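Local coordinates for putative short-chain dehydrogenase/reductase (Corynebacterium glutamicum, PDB 3E9N), which belongs to the short-chain dehydrogenase/reductase family and probably works as a nicotinamide-dependent oxidoreductase, perhaps reducing acetoacetyl-CoA, although its true substrate is not established, at residues 19-24 with 205-210; 51-56 with 67-72; 77-82 with 111-116; 100-105 with 144-149; 171-176 with 222-227. All blocks are in the same frame, centred on the assembly; numbering follows the deposited sequence.

Contact 1 (19-24 with 205-210); sequences IEIVKD and EIANAI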
# COMPACT_ATOMS: atom_id res chain seq x y z
N ILE A 19 22.32 -20.51 -1.07
CA ILE A 19 23.44 -21.05 -1.85
C ILE A 19 23.83 -20.15 -2.99
O ILE A 19 25.03 -19.81 -3.14
CB ILE A 19 23.14 -22.47 -2.38
CG1 ILE A 19 23.11 -23.47 -1.19
CG2 ILE A 19 24.19 -22.91 -3.45
CD1 ILE A 19 22.28 -24.77 -1.48
N GLU A 20 22.86 -19.73 -3.82
CA GLU A 20 23.19 -18.83 -4.92
C GLU A 20 23.70 -17.48 -4.41
O GLU A 20 24.59 -16.88 -5.02
CB GLU A 20 22.00 -18.65 -5.89
CG GLU A 20 21.52 -19.91 -6.61
CD GLU A 20 22.60 -20.56 -7.44
OE1 GLU A 20 22.65 -21.81 -7.45
OE2 GLU A 20 23.44 -19.86 -8.05
N ILE A 21 23.15 -16.99 -3.30
CA ILE A 21 23.60 -15.71 -2.75
C ILE A 21 25.05 -15.84 -2.24
O ILE A 21 25.90 -14.96 -2.47
CB ILE A 21 22.66 -15.20 -1.62
CG1 ILE A 21 21.29 -14.86 -2.23
CG2 ILE A 21 23.30 -14.03 -0.86
CD1 ILE A 21 20.14 -14.67 -1.21
N VAL A 22 25.36 -16.94 -1.57
CA VAL A 22 26.74 -17.13 -1.10
C VAL A 22 27.73 -17.19 -2.25
O VAL A 22 28.79 -16.55 -2.19
CB VAL A 22 26.92 -18.39 -0.21
CG1 VAL A 22 28.40 -18.67 -0.05
CG2 VAL A 22 26.24 -18.19 1.16
N LYS A 23 27.39 -17.93 -3.31
CA LYS A 23 28.31 -18.02 -4.46
C LYS A 23 28.50 -16.64 -5.07
O LYS A 23 29.61 -16.30 -5.46
CB LYS A 23 27.85 -19.05 -5.53
CG LYS A 23 27.32 -20.36 -4.98
CD LYS A 23 27.38 -21.59 -5.95
CE LYS A 23 26.67 -21.29 -7.28
NZ LYS A 23 25.80 -22.42 -7.76
N ASP A 24 27.45 -15.81 -5.12
CA ASP A 24 27.61 -14.50 -5.78
C ASP A 24 28.49 -13.56 -4.98
O ASP A 24 29.39 -12.95 -5.54
CB ASP A 24 26.26 -13.81 -6.04
CG ASP A 24 26.42 -12.44 -6.68
OD1 ASP A 24 26.53 -12.41 -7.90
OD2 ASP A 24 26.43 -11.38 -6.01
N GLU A 205 18.09 -15.62 -9.56
CA GLU A 205 17.52 -14.28 -9.81
C GLU A 205 17.43 -13.47 -8.53
O GLU A 205 17.58 -12.25 -8.54
CB GLU A 205 16.13 -14.39 -10.46
CG GLU A 205 16.08 -15.41 -11.63
CD GLU A 205 16.76 -14.87 -12.87
OE1 GLU A 205 16.54 -13.67 -13.16
OE2 GLU A 205 17.51 -15.63 -13.55
N ILE A 206 17.22 -14.16 -7.41
CA ILE A 206 17.29 -13.54 -6.10
C ILE A 206 18.72 -13.07 -5.74
O ILE A 206 18.94 -11.93 -5.29
CB ILE A 206 16.69 -14.47 -5.03
CG1 ILE A 206 15.26 -14.90 -5.44
CG2 ILE A 206 16.72 -13.78 -3.65
CD1 ILE A 206 14.26 -13.72 -5.43
N ALA A 207 19.69 -13.96 -5.99
CA ALA A 207 21.12 -13.57 -5.88
C ALA A 207 21.43 -12.33 -6.76
O ALA A 207 21.99 -11.37 -6.26
CB ALA A 207 22.03 -14.74 -6.23
N ASN A 208 21.03 -12.33 -8.04
CA ASN A 208 21.15 -11.11 -8.87
C ASN A 208 20.47 -9.89 -8.27
O ASN A 208 21.01 -8.78 -8.36
CB ASN A 208 20.68 -11.33 -10.33
CG ASN A 208 21.35 -12.54 -10.97
OD1 ASN A 208 22.35 -13.01 -10.48
ND2 ASN A 208 20.76 -13.08 -12.02
N ALA A 209 19.29 -10.08 -7.66
CA ALA A 209 18.62 -8.94 -7.07
C ALA A 209 19.46 -8.37 -5.96
O ALA A 209 19.58 -7.15 -5.83
CB ALA A 209 17.20 -9.30 -6.56
N ILE A 210 20.07 -9.27 -5.17
CA ILE A 210 20.93 -8.84 -4.08
C ILE A 210 22.15 -8.12 -4.60
O ILE A 210 22.49 -7.05 -4.12
CB ILE A 210 21.23 -9.97 -3.05
CG1 ILE A 210 20.03 -10.08 -2.13
CG2 ILE A 210 22.47 -9.63 -2.23
CD1 ILE A 210 19.74 -11.40 -1.71
O HOH W 1 24.29 -12.01 -4.29

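Contact 2 (51-56 with 67-72); sequences EPIESD and VDKLKN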
# COMPACT_ATOMS: atom_id res chain seq x y z
N GLU A 51 33.14 -18.91 4.91
CA GLU A 51 33.19 -19.45 6.26
C GLU A 51 31.84 -20.00 6.72
O GLU A 51 30.98 -19.26 7.19
CB GLU A 51 33.68 -18.38 7.24
N PRO A 52 31.67 -21.33 6.62
CA PRO A 52 30.43 -22.00 7.01
C PRO A 52 30.18 -22.01 8.51
O PRO A 52 31.08 -22.26 9.30
CB PRO A 52 30.61 -23.43 6.51
CG PRO A 52 32.13 -23.66 6.47
CD PRO A 52 32.80 -22.28 6.44
N ILE A 53 28.95 -21.71 8.90
CA ILE A 53 28.59 -21.75 10.28
C ILE A 53 27.33 -22.59 10.40
O ILE A 53 26.26 -22.16 9.98
CB ILE A 53 28.32 -20.35 10.83
CG1 ILE A 53 29.52 -19.47 10.63
CG2 ILE A 53 27.92 -20.40 12.30
CD1 ILE A 53 29.17 -18.04 10.65
N GLU A 54 27.46 -23.78 10.98
CA GLU A 54 26.30 -24.59 11.26
C GLU A 54 25.65 -23.98 12.49
O GLU A 54 26.32 -23.71 13.49
CB GLU A 54 26.67 -26.03 11.55
N SER A 55 24.34 -23.78 12.41
CA SER A 55 23.69 -22.93 13.36
C SER A 55 22.23 -23.24 13.35
O SER A 55 21.64 -23.49 12.30
CB SER A 55 23.88 -21.47 12.95
OG SER A 55 23.37 -20.63 13.96
N ASP A 56 21.67 -23.24 14.55
CA ASP A 56 20.23 -23.33 14.80
C ASP A 56 19.96 -21.87 15.12
O ASP A 56 20.28 -21.40 16.21
CB ASP A 56 20.02 -24.24 16.02
CG ASP A 56 18.60 -24.18 16.60
OD1 ASP A 56 17.83 -23.24 16.30
OD2 ASP A 56 18.27 -25.07 17.43
N VAL A 67 25.32 -15.25 17.60
CA VAL A 67 26.09 -16.35 17.05
C VAL A 67 27.61 -16.13 17.31
O VAL A 67 28.21 -15.27 16.68
CB VAL A 67 25.88 -16.43 15.55
CG1 VAL A 67 26.65 -17.58 15.01
CG2 VAL A 67 24.41 -16.53 15.22
N ASP A 68 28.20 -16.88 18.24
CA ASP A 68 29.61 -16.65 18.67
C ASP A 68 30.58 -16.35 17.52
O ASP A 68 31.38 -15.41 17.63
CB ASP A 68 30.16 -17.84 19.47
CG ASP A 68 29.67 -17.87 20.96
OD1 ASP A 68 29.27 -16.83 21.61
OD2 ASP A 68 29.69 -18.99 21.47
N LYS A 69 30.50 -17.12 16.44
CA LYS A 69 31.40 -16.93 15.32
C LYS A 69 31.17 -15.62 14.52
O LYS A 69 31.95 -15.30 13.63
CB LYS A 69 31.33 -18.12 14.37
CG LYS A 69 32.21 -19.35 14.80
CD LYS A 69 31.59 -20.69 14.23
CE LYS A 69 32.62 -21.88 14.18
NZ LYS A 69 33.00 -22.21 12.71
N LEU A 70 30.15 -14.85 14.89
CA LEU A 70 29.93 -13.56 14.21
C LEU A 70 30.29 -12.48 15.18
O LEU A 70 30.30 -11.29 14.81
CB LEU A 70 28.47 -13.35 13.75
CG LEU A 70 27.90 -14.30 12.69
CD1 LEU A 70 26.40 -13.92 12.34
CD2 LEU A 70 28.77 -14.33 11.45
N LYS A 71 30.58 -12.88 16.41
CA LYS A 71 30.81 -11.86 17.44
C LYS A 71 32.09 -11.02 17.26
O LYS A 71 32.15 -9.88 17.70
CB LYS A 71 30.79 -12.49 18.82
CG LYS A 71 29.42 -12.45 19.50
CD LYS A 71 29.30 -13.65 20.47
CE LYS A 71 27.92 -13.72 21.12
NZ LYS A 71 27.98 -14.53 22.37
N ASN A 72 33.09 -11.57 16.59
CA ASN A 72 34.33 -10.87 16.42
C ASN A 72 34.32 -9.91 15.24
O ASN A 72 35.27 -9.25 15.04
CB ASN A 72 35.48 -11.91 16.23
CG ASN A 72 35.59 -12.38 14.80
OD1 ASN A 72 36.25 -11.75 13.97
ND2 ASN A 72 34.90 -13.45 14.47

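Contact 3 (77-82 with 111-116); sequences DTLVHA and AELSRQ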
# COMPACT_ATOMS: atom_id res chain seq x y z
N ASP A 77 29.66 -5.55 5.84
CA ASP A 77 29.29 -4.77 4.64
C ASP A 77 27.90 -5.16 4.10
O ASP A 77 27.15 -4.31 3.68
CB ASP A 77 30.35 -4.95 3.55
CG ASP A 77 31.72 -4.45 4.01
OD1 ASP A 77 31.96 -3.24 3.90
OD2 ASP A 77 32.54 -5.26 4.51
N THR A 78 27.59 -6.46 4.16
CA THR A 78 26.39 -7.01 3.60
C THR A 78 25.85 -8.08 4.58
O THR A 78 26.55 -9.05 4.95
CB THR A 78 26.70 -7.67 2.21
OG1 THR A 78 27.34 -6.72 1.35
CG2 THR A 78 25.43 -8.17 1.53
N LEU A 79 24.60 -7.90 4.97
CA LEU A 79 23.86 -8.85 5.77
C LEU A 79 22.57 -9.19 5.01
O LEU A 79 21.73 -8.30 4.74
CB LEU A 79 23.51 -8.20 7.11
CG LEU A 79 22.56 -8.95 8.06
CD1 LEU A 79 23.04 -10.43 8.42
CD2 LEU A 79 22.21 -8.08 9.35
N VAL A 80 22.39 -10.46 4.68
CA VAL A 80 21.23 -10.92 3.91
C VAL A 80 20.49 -11.97 4.73
O VAL A 80 21.06 -12.99 5.07
CB VAL A 80 21.68 -11.56 2.60
CG1 VAL A 80 20.44 -12.21 1.83
CG2 VAL A 80 22.44 -10.54 1.75
N HIS A 81 19.22 -11.72 5.01
CA HIS A 81 18.41 -12.56 5.84
C HIS A 81 17.59 -13.45 4.89
O HIS A 81 16.55 -13.03 4.40
CB HIS A 81 17.45 -11.72 6.72
CG HIS A 81 18.13 -10.79 7.70
ND1 HIS A 81 18.80 -11.24 8.83
CD2 HIS A 81 18.21 -9.44 7.74
CE1 HIS A 81 19.26 -10.21 9.52
NE2 HIS A 81 18.90 -9.10 8.89
N ALA A 82 18.13 -14.62 4.56
CA ALA A 82 17.42 -15.63 3.79
C ALA A 82 16.93 -16.85 4.63
O ALA A 82 16.42 -17.79 4.08
CB ALA A 82 18.27 -16.11 2.61
N ALA A 111 15.26 -8.89 12.92
CA ALA A 111 15.38 -7.73 13.77
C ALA A 111 16.50 -7.86 14.80
O ALA A 111 17.23 -6.92 15.05
CB ALA A 111 14.08 -7.48 14.50
N GLU A 112 16.61 -9.00 15.48
CA GLU A 112 17.55 -9.07 16.62
C GLU A 112 18.99 -9.38 16.16
O GLU A 112 19.93 -8.83 16.70
CB GLU A 112 17.03 -10.12 17.63
CG GLU A 112 18.10 -10.63 18.65
CD GLU A 112 18.42 -9.60 19.74
OE1 GLU A 112 17.73 -8.55 19.82
OE2 GLU A 112 19.39 -9.86 20.49
N LEU A 113 19.14 -10.22 15.12
CA LEU A 113 20.42 -10.36 14.46
C LEU A 113 20.94 -9.05 13.90
O LEU A 113 22.14 -8.78 13.99
CB LEU A 113 20.43 -11.42 13.33
CG LEU A 113 21.82 -11.67 12.65
CD1 LEU A 113 22.86 -12.12 13.64
CD2 LEU A 113 21.78 -12.69 11.51
N SER A 114 20.07 -8.23 13.34
CA SER A 114 20.54 -6.95 12.82
C SER A 114 20.92 -6.07 14.00
O SER A 114 21.83 -5.27 13.91
CB SER A 114 19.47 -6.23 11.99
OG SER A 114 18.99 -7.03 10.96
N ARG A 115 20.22 -6.18 15.11
CA ARG A 115 20.55 -5.34 16.24
C ARG A 115 21.93 -5.75 16.79
O ARG A 115 22.76 -4.90 17.15
CB ARG A 115 19.44 -5.43 17.31
CG ARG A 115 19.58 -4.41 18.49
CD ARG A 115 18.80 -4.84 19.79
NE ARG A 115 19.19 -6.18 20.29
CZ ARG A 115 20.27 -6.41 21.06
NH1 ARG A 115 20.58 -7.66 21.45
NH2 ARG A 115 21.06 -5.40 21.40
N GLN A 116 22.18 -7.05 16.84
CA GLN A 116 23.42 -7.54 17.45
C GLN A 116 24.58 -7.13 16.57
O GLN A 116 25.67 -6.87 17.08
CB GLN A 116 23.41 -9.08 17.68
CG GLN A 116 22.34 -9.58 18.69
CD GLN A 116 22.04 -11.07 18.52
OE1 GLN A 116 22.66 -11.72 17.68
NE2 GLN A 116 21.09 -11.60 19.30

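Contact 4 (100-105 with 144-149); sequences HAHLDL and TIYAAS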
# COMPACT_ATOMS: atom_id res chain seq x y z
N HIS A 100 4.55 -19.06 16.44
CA HIS A 100 5.83 -18.79 17.07
C HIS A 100 6.98 -19.14 16.13
O HIS A 100 7.93 -18.38 15.96
CB HIS A 100 5.99 -19.57 18.38
CG HIS A 100 5.16 -19.04 19.50
ND1 HIS A 100 5.30 -17.76 20.01
CD2 HIS A 100 4.17 -19.62 20.23
CE1 HIS A 100 4.44 -17.58 20.99
NE2 HIS A 100 3.74 -18.69 21.15
N ALA A 101 6.88 -20.28 15.48
CA ALA A 101 7.94 -20.69 14.56
C ALA A 101 8.15 -19.65 13.43
O ALA A 101 9.27 -19.19 13.16
CB ALA A 101 7.61 -22.07 13.98
N HIS A 102 7.07 -19.31 12.74
CA HIS A 102 7.15 -18.31 11.69
C HIS A 102 7.63 -16.93 12.12
O HIS A 102 8.53 -16.37 11.48
CB HIS A 102 5.82 -18.17 11.01
CG HIS A 102 5.69 -19.02 9.81
ND1 HIS A 102 6.15 -18.62 8.57
CD2 HIS A 102 5.13 -20.24 9.65
CE1 HIS A 102 5.88 -19.57 7.69
NE2 HIS A 102 5.25 -20.56 8.32
N LEU A 103 6.99 -16.35 13.15
CA LEU A 103 7.35 -15.01 13.58
C LEU A 103 8.75 -15.01 14.11
O LEU A 103 9.46 -14.03 13.91
CB LEU A 103 6.43 -14.49 14.68
CG LEU A 103 5.05 -14.19 14.13
CD1 LEU A 103 4.09 -13.69 15.23
CD2 LEU A 103 5.17 -13.19 13.01
N ASP A 104 9.14 -16.05 14.84
CA ASP A 104 10.50 -16.09 15.39
C ASP A 104 11.50 -16.00 14.22
O ASP A 104 12.36 -15.13 14.16
CB ASP A 104 10.77 -17.41 16.14
CG ASP A 104 10.30 -17.39 17.58
OD1 ASP A 104 10.32 -18.46 18.23
OD2 ASP A 104 9.88 -16.30 18.05
N LEU A 105 11.32 -16.90 13.28
CA LEU A 105 12.30 -17.03 12.24
C LEU A 105 12.22 -15.91 11.19
O LEU A 105 13.26 -15.46 10.76
CB LEU A 105 12.17 -18.39 11.59
CG LEU A 105 13.26 -18.70 10.57
CD1 LEU A 105 14.62 -18.62 11.24
CD2 LEU A 105 12.99 -20.11 10.01
N THR A 144 -3.12 -17.29 7.09
CA THR A 144 -3.20 -16.15 7.96
C THR A 144 -1.81 -15.83 8.55
O THR A 144 -1.43 -14.68 8.69
CB THR A 144 -4.25 -16.48 9.06
OG1 THR A 144 -5.23 -15.43 9.17
CG2 THR A 144 -3.60 -16.76 10.39
N ILE A 145 -1.04 -16.87 8.84
CA ILE A 145 0.25 -16.70 9.46
C ILE A 145 1.27 -16.18 8.47
O ILE A 145 2.15 -15.40 8.83
CB ILE A 145 0.73 -18.05 10.06
CG1 ILE A 145 -0.26 -18.53 11.11
CG2 ILE A 145 2.13 -17.91 10.65
CD1 ILE A 145 0.05 -19.88 11.70
N TYR A 146 1.16 -16.60 7.22
CA TYR A 146 2.12 -16.19 6.24
C TYR A 146 1.94 -14.74 5.89
O TYR A 146 2.89 -14.00 5.89
CB TYR A 146 2.13 -17.14 5.04
CG TYR A 146 2.07 -18.58 5.54
CD1 TYR A 146 2.81 -18.97 6.65
CD2 TYR A 146 1.23 -19.52 4.94
CE1 TYR A 146 2.74 -20.29 7.14
CE2 TYR A 146 1.16 -20.85 5.44
CZ TYR A 146 1.92 -21.21 6.54
OH TYR A 146 1.87 -22.48 7.05
N ALA A 147 0.69 -14.33 5.69
CA ALA A 147 0.35 -12.93 5.44
C ALA A 147 0.86 -12.04 6.57
O ALA A 147 1.44 -10.99 6.33
CB ALA A 147 -1.16 -12.77 5.27
N ALA A 148 0.71 -12.50 7.80
CA ALA A 148 1.03 -11.63 8.91
C ALA A 148 2.53 -11.41 9.04
O ALA A 148 3.00 -10.28 9.24
CB ALA A 148 0.44 -12.13 10.19
N SER A 149 3.28 -12.48 8.90
CA SER A 149 4.72 -12.38 9.03
C SER A 149 5.33 -11.65 7.87
O SER A 149 6.29 -10.90 8.06
CB SER A 149 5.36 -13.74 9.19
OG SER A 149 4.97 -14.56 8.12

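Contact 5 (171-176 with 222-227); sequences VSTVSP and ITNVDV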
# COMPACT_ATOMS: atom_id res chain seq x y z
N VAL A 171 19.02 -0.25 3.68
CA VAL A 171 18.11 -1.30 4.02
C VAL A 171 17.26 -1.59 2.79
O VAL A 171 16.75 -0.68 2.15
CB VAL A 171 17.25 -0.93 5.20
CG1 VAL A 171 16.36 -2.12 5.57
CG2 VAL A 171 18.12 -0.58 6.40
N SER A 172 17.13 -2.87 2.46
CA SER A 172 16.44 -3.25 1.28
C SER A 172 15.62 -4.53 1.44
O SER A 172 15.99 -5.44 2.20
CB SER A 172 17.43 -3.37 0.14
OG SER A 172 16.74 -3.68 -1.05
N THR A 173 14.50 -4.60 0.72
CA THR A 173 13.67 -5.77 0.73
C THR A 173 13.54 -6.31 -0.65
O THR A 173 13.15 -5.63 -1.57
CB THR A 173 12.25 -5.46 1.21
OG1 THR A 173 11.73 -4.41 0.39
CG2 THR A 173 12.27 -5.00 2.64
N VAL A 174 13.85 -7.57 -0.80
CA VAL A 174 13.65 -8.19 -2.05
C VAL A 174 12.41 -9.02 -1.82
O VAL A 174 12.41 -9.85 -0.92
CB VAL A 174 14.89 -9.05 -2.42
CG1 VAL A 174 14.58 -9.96 -3.62
CG2 VAL A 174 16.10 -8.11 -2.66
N SER A 175 11.35 -8.80 -2.61
CA SER A 175 10.06 -9.49 -2.32
C SER A 175 9.62 -10.44 -3.41
O SER A 175 9.02 -10.03 -4.41
CB SER A 175 8.94 -8.50 -2.04
OG SER A 175 9.43 -7.31 -1.43
N PRO A 176 9.92 -11.72 -3.24
CA PRO A 176 9.35 -12.72 -4.17
C PRO A 176 7.85 -12.97 -3.93
O PRO A 176 7.33 -12.74 -2.84
CB PRO A 176 10.13 -13.99 -3.85
CG PRO A 176 11.01 -13.65 -2.64
CD PRO A 176 10.61 -12.31 -2.10
N ILE A 222 18.36 1.19 -3.26
CA ILE A 222 17.33 0.40 -3.90
C ILE A 222 16.65 -0.21 -2.71
O ILE A 222 17.16 -1.22 -2.12
CB ILE A 222 17.93 -0.68 -4.79
CG1 ILE A 222 19.00 -0.06 -5.71
CG2 ILE A 222 16.81 -1.52 -5.54
CD1 ILE A 222 18.40 0.75 -6.87
N THR A 223 15.54 0.38 -2.30
CA THR A 223 14.85 -0.09 -1.11
C THR A 223 13.96 -1.32 -1.32
O THR A 223 13.74 -2.12 -0.39
CB THR A 223 14.01 1.07 -0.48
OG1 THR A 223 12.98 1.46 -1.39
CG2 THR A 223 14.92 2.26 -0.23
N ASN A 224 13.38 -1.47 -2.51
CA ASN A 224 12.56 -2.64 -2.71
C ASN A 224 12.62 -3.16 -4.14
O ASN A 224 12.79 -2.40 -5.09
CB ASN A 224 11.12 -2.44 -2.16
CG ASN A 224 10.24 -3.69 -2.35
OD1 ASN A 224 10.27 -4.72 -1.56
ND2 ASN A 224 9.41 -3.62 -3.41
N VAL A 225 12.57 -4.48 -4.27
CA VAL A 225 12.60 -5.13 -5.60
C VAL A 225 11.51 -6.17 -5.57
O VAL A 225 11.55 -7.06 -4.75
CB VAL A 225 13.95 -5.83 -5.91
CG1 VAL A 225 13.91 -6.50 -7.24
CG2 VAL A 225 15.16 -4.84 -5.84
N ASP A 226 10.47 -6.03 -6.39
CA ASP A 226 9.39 -7.01 -6.41
C ASP A 226 9.67 -8.04 -7.53
O ASP A 226 9.92 -7.69 -8.67
CB ASP A 226 8.04 -6.29 -6.49
CG ASP A 226 7.77 -5.40 -5.25
OD1 ASP A 226 7.51 -4.15 -5.41
OD2 ASP A 226 7.88 -5.90 -4.07
N VAL A 227 9.70 -9.31 -7.16
CA VAL A 227 10.14 -10.39 -8.04
C VAL A 227 8.99 -11.40 -8.22
O VAL A 227 8.35 -11.76 -7.27
CB VAL A 227 11.41 -11.12 -7.43
CG1 VAL A 227 11.85 -12.27 -8.30
CG2 VAL A 227 12.54 -10.14 -7.22

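Contact 1 (19-24 with 205-210)
I21 sets CG1 beside its backbone N (chi1 -66°), and an extended second torsion (chi2 166°) carries CD1 on toward I210, whose own CG1 also lies beside the backbone N. Both residues belong to the Rossmann fold: helix 16-25, which follows the glycine-rich turn after the first strand, lies alongside helix 203-214, which leads into the last strand, on one face of the parallel sheet. The two isoleucine side chains cross at about a right angle, and CD1 of I21 meets CD1 of I210 at 3.3 Å, a tight contact. Both also rest on V80 of strand 78-81, so branched aliphatic chains suit this floor between helices and sheet. I21 CD1 also approaches I206 CG2, more loosely, at 4.3 Å.

The close approach is centred on A207. Its lone methyl fits against E20, with A207 CB 3.5 Å from E20 O and 3.9 Å from E20 CB, and the segment axes come within 8.3 Å while crossing at 44°. A small residue suits a place where the facing surface is largely main chain and CB atoms.

E20 and K23, three residues apart, form a salt bridge between OE1 and NZ. The buried carboxylate of D24 is held by R27 through OD1 and by R211 through OD2, two positive partners that would be expected to favour its ionised form. A water completes the seam, donating to D24 OD2 at 2.8 Å and to A207 O at 3.1 Å.

Contact 2 (51-56 with 67-72)
I53 spreads its two branches over the turn formed by residues 67-72, CD1 overlapping L70 and CG2 lying against V67 and K69. In this Rossmann fold strand 50-54 is the outermost strand on its side of the sheet within the chain, and the segment 67-72 belongs to the connection that runs from helix 57-63 back toward strand 78-81. I53 holds CG1 beside the backbone N (chi1 -57°), which leaves CG2 anti to it, and so serves two neighbours at once: I53 CD1 is 3.8 Å from L70 CD2, and I53 CG2 is 4.1 Å from V67 CG1. A beta-branched residue suits this place because it keeps to the strand while presenting two apolar arms. Y32 of strand 30-35 borders both I53 and L70, extending the apolar patch.

K69 lies along the exposed side of I53. Its aliphatic chain slides past I53 in the opposite direction, CD standing 4.2 Å from I53 CG2, while its charged end stays at the exposed margin. Lysine can thus shield apolar surface without burying its amine.

S55, just past the strand, faces V67, its OG hydrogen-bonded to E60 on the following helix. The turn itself is held by L70 N donating to V67 O at 2.7 Å. K71 NZ, just past the turn, reaches back to D68 OD1, a salt bridge at 2.7 Å, almost in line with the CG-OD1 bond.

Contact 3 (77-82 with 111-116)
Strand 78-81, helix 95-124 and the adjacent parallel strand 127-131 make a beta-alpha-beta crossover of the Rossmann fold, and here the middle strand of the sheet meets its covering helix. The segments run nearly antiparallel, at 165°, with axes 10.2 Å apart, and residues on the sheet face pointing toward the helix fill the gap. H81 makes the polar link: NE2 donates to S114 OG at 2.9 Å, a bent bond (139° at the hydrogen) with the oxygen tilted out of the ring plane by 21°. S114 OG is also hydrogen-bonded to P110 O one helical turn earlier, so a buried hydroxyl is satisfied from both its roles, and the bond helps fix the turn of the imidazole. Y130 of strand 127-131 meets the same imidazole with its ring plane turned by a small angle. In this family the sequence at the end of this strand is commonly Asn-Asn-Ala-Gly; H81 probably stands at its first position.

Two leucines supply the apolar part. L113 extends with CG anti to the backbone N and crosses L79 obliquely, CD2 reaching L79 CD1 at 4.0 Å and, near the imidazole's plane, H81 CE1 at 4.1 Å. L79 CD2 lies 3.8 Å from S114 OG. Leucine suits both sites, its forked end bridging the distance.

Away from the sheet, where helix 95-124 packs on W99 and V96 of a neighbouring subunit, R115 grips E112 side-on. Q116 NE2, which also bonds V61 O, donates to E112 OE2 at 2.7 Å. R115 NE meets E112 OE1 at 2.8 Å, while R115 NH1 forms a salt bridge with E112 OE2 at 2.7 Å.

Contact 4 (100-105 with 144-149)
S149 OG lies within hydrogen-bonding reach of two carbonyl oxygens of its own helix, I145 O at 3.0 Å and Y146 O at 3.1 Å, and its single proton may serve either. This helix, 144-164, and helix 95-124 are the long pair on one side of the Rossmann-fold sheet that in this family typically builds a four-helix interface with a neighbouring subunit. The hydroxyl occupies the position between backbone N and carbonyl carbon (chi1 55°), turned back on the helix, which leaves S149 CB to meet L103 CD2 at 3.9 Å. Serine suits this site because it is small and can direct its hydroxyl to carbonyls of its own helix.

Consistent with the family interface, T144 and A148 pack on L156 and A152 of a neighbouring subunit, while H100 and D104 pack reciprocally on D104 and H100 of that subunit. The segments lie almost parallel, at 18°, with axes 9.8 Å apart.

I145 fills the middle. Its CG2 approaches H102 CB at 3.7 Å and H102 CG at 3.8 Å, the two side chains crossing at about a right angle. W99, three residues before H102 on helix 95-124, also touches I145 and adds to the apolar filling.

Y146 begins a sequence that matches the Tyr-X-X-X-Lys motif of the family, so it is probably the catalytic tyrosine. Its ring lies oblique to the imidazole of H102, with planes at 49° and centroids 4.6 Å apart. The model brings the rings implausibly close, so their finer placement is doubtful. More soundly placed is L103 CD2, 4.1 Å from S149 CA.

Contact 5 (171-176 with 222-227)
V171, near the start of strand 170-176, packs on F160 of helix 144-164 and on Y130, and its carbonyl is bonded to R161. Next, S172 turns OG anti to its backbone N (chi1 -177°) and across to the neighbouring strand, where it donates to I222 O at 2.7 Å. T173 then starts the regular parallel pairing of the last two strands of the Rossmann sheet: its N donates to T223 O at 2.8 Å, and its O accepts from V225 N at 3.0 Å. T173 and N224 share a face, where T173 OG1 points at N224 OD1, but their modelled separation is too short for its details to be trusted.

V174 sends its branches to the other face, toward helix 203-214. V174 CG1 packs on V227 CG2 at 4.1 Å, and beta-branched valines suit both the extended backbone and this apolar layer. V174's backbone bonds go to Y130 and N132 on the strand's other edge.

S175 repeats the pattern of T173. Its N meets V225 O at 2.8 Å in a nearly straight bond (179°), and its O receives V227 N at 2.9 Å. P176 packs on I131, I201 and E198.

Beside T173 and S175, on the same face, N224 ND2 donates to D226 OD2 at 2.8 Å. Helix 144-164 covers part of this face, A157 meeting T173 and R154 meeting N224, while N224 and D226 also touch a neighbouring subunit, whose strand pairs antiparallel with 222-227. The chemistry therefore differs between faces: V174, V225 and V227 make one apolar, whereas T173, S175, N224 and D226 give the other hydroxyl, amide and carboxylate groups suited to polar contacts.

Contact 1 joins contacts 3 and 5, which do not touch each other (nearest atoms about 7 Å apart). I210 CD1 reaches V80 CG1 at 3.7 Å, tying contact 1 to the strand of contact 3, and A209 CB reaches V174 CG1 at 4.0 Å, tying it to contact 5. Contact 2, at the edge of the sheet opposite contact 5, joins contact 3, L70 CD1 lying 4.2 Å from L113 CD1; contacts 2 and 5 stay about 17 Å apart at their nearest atoms. Contact 4 shares helix 95-124 with contact 3, centres 18 Å apart, and carries the probable active-site tyrosine. Contacts 3 and 4 face the third subunit, contacts 1 and 5 the second.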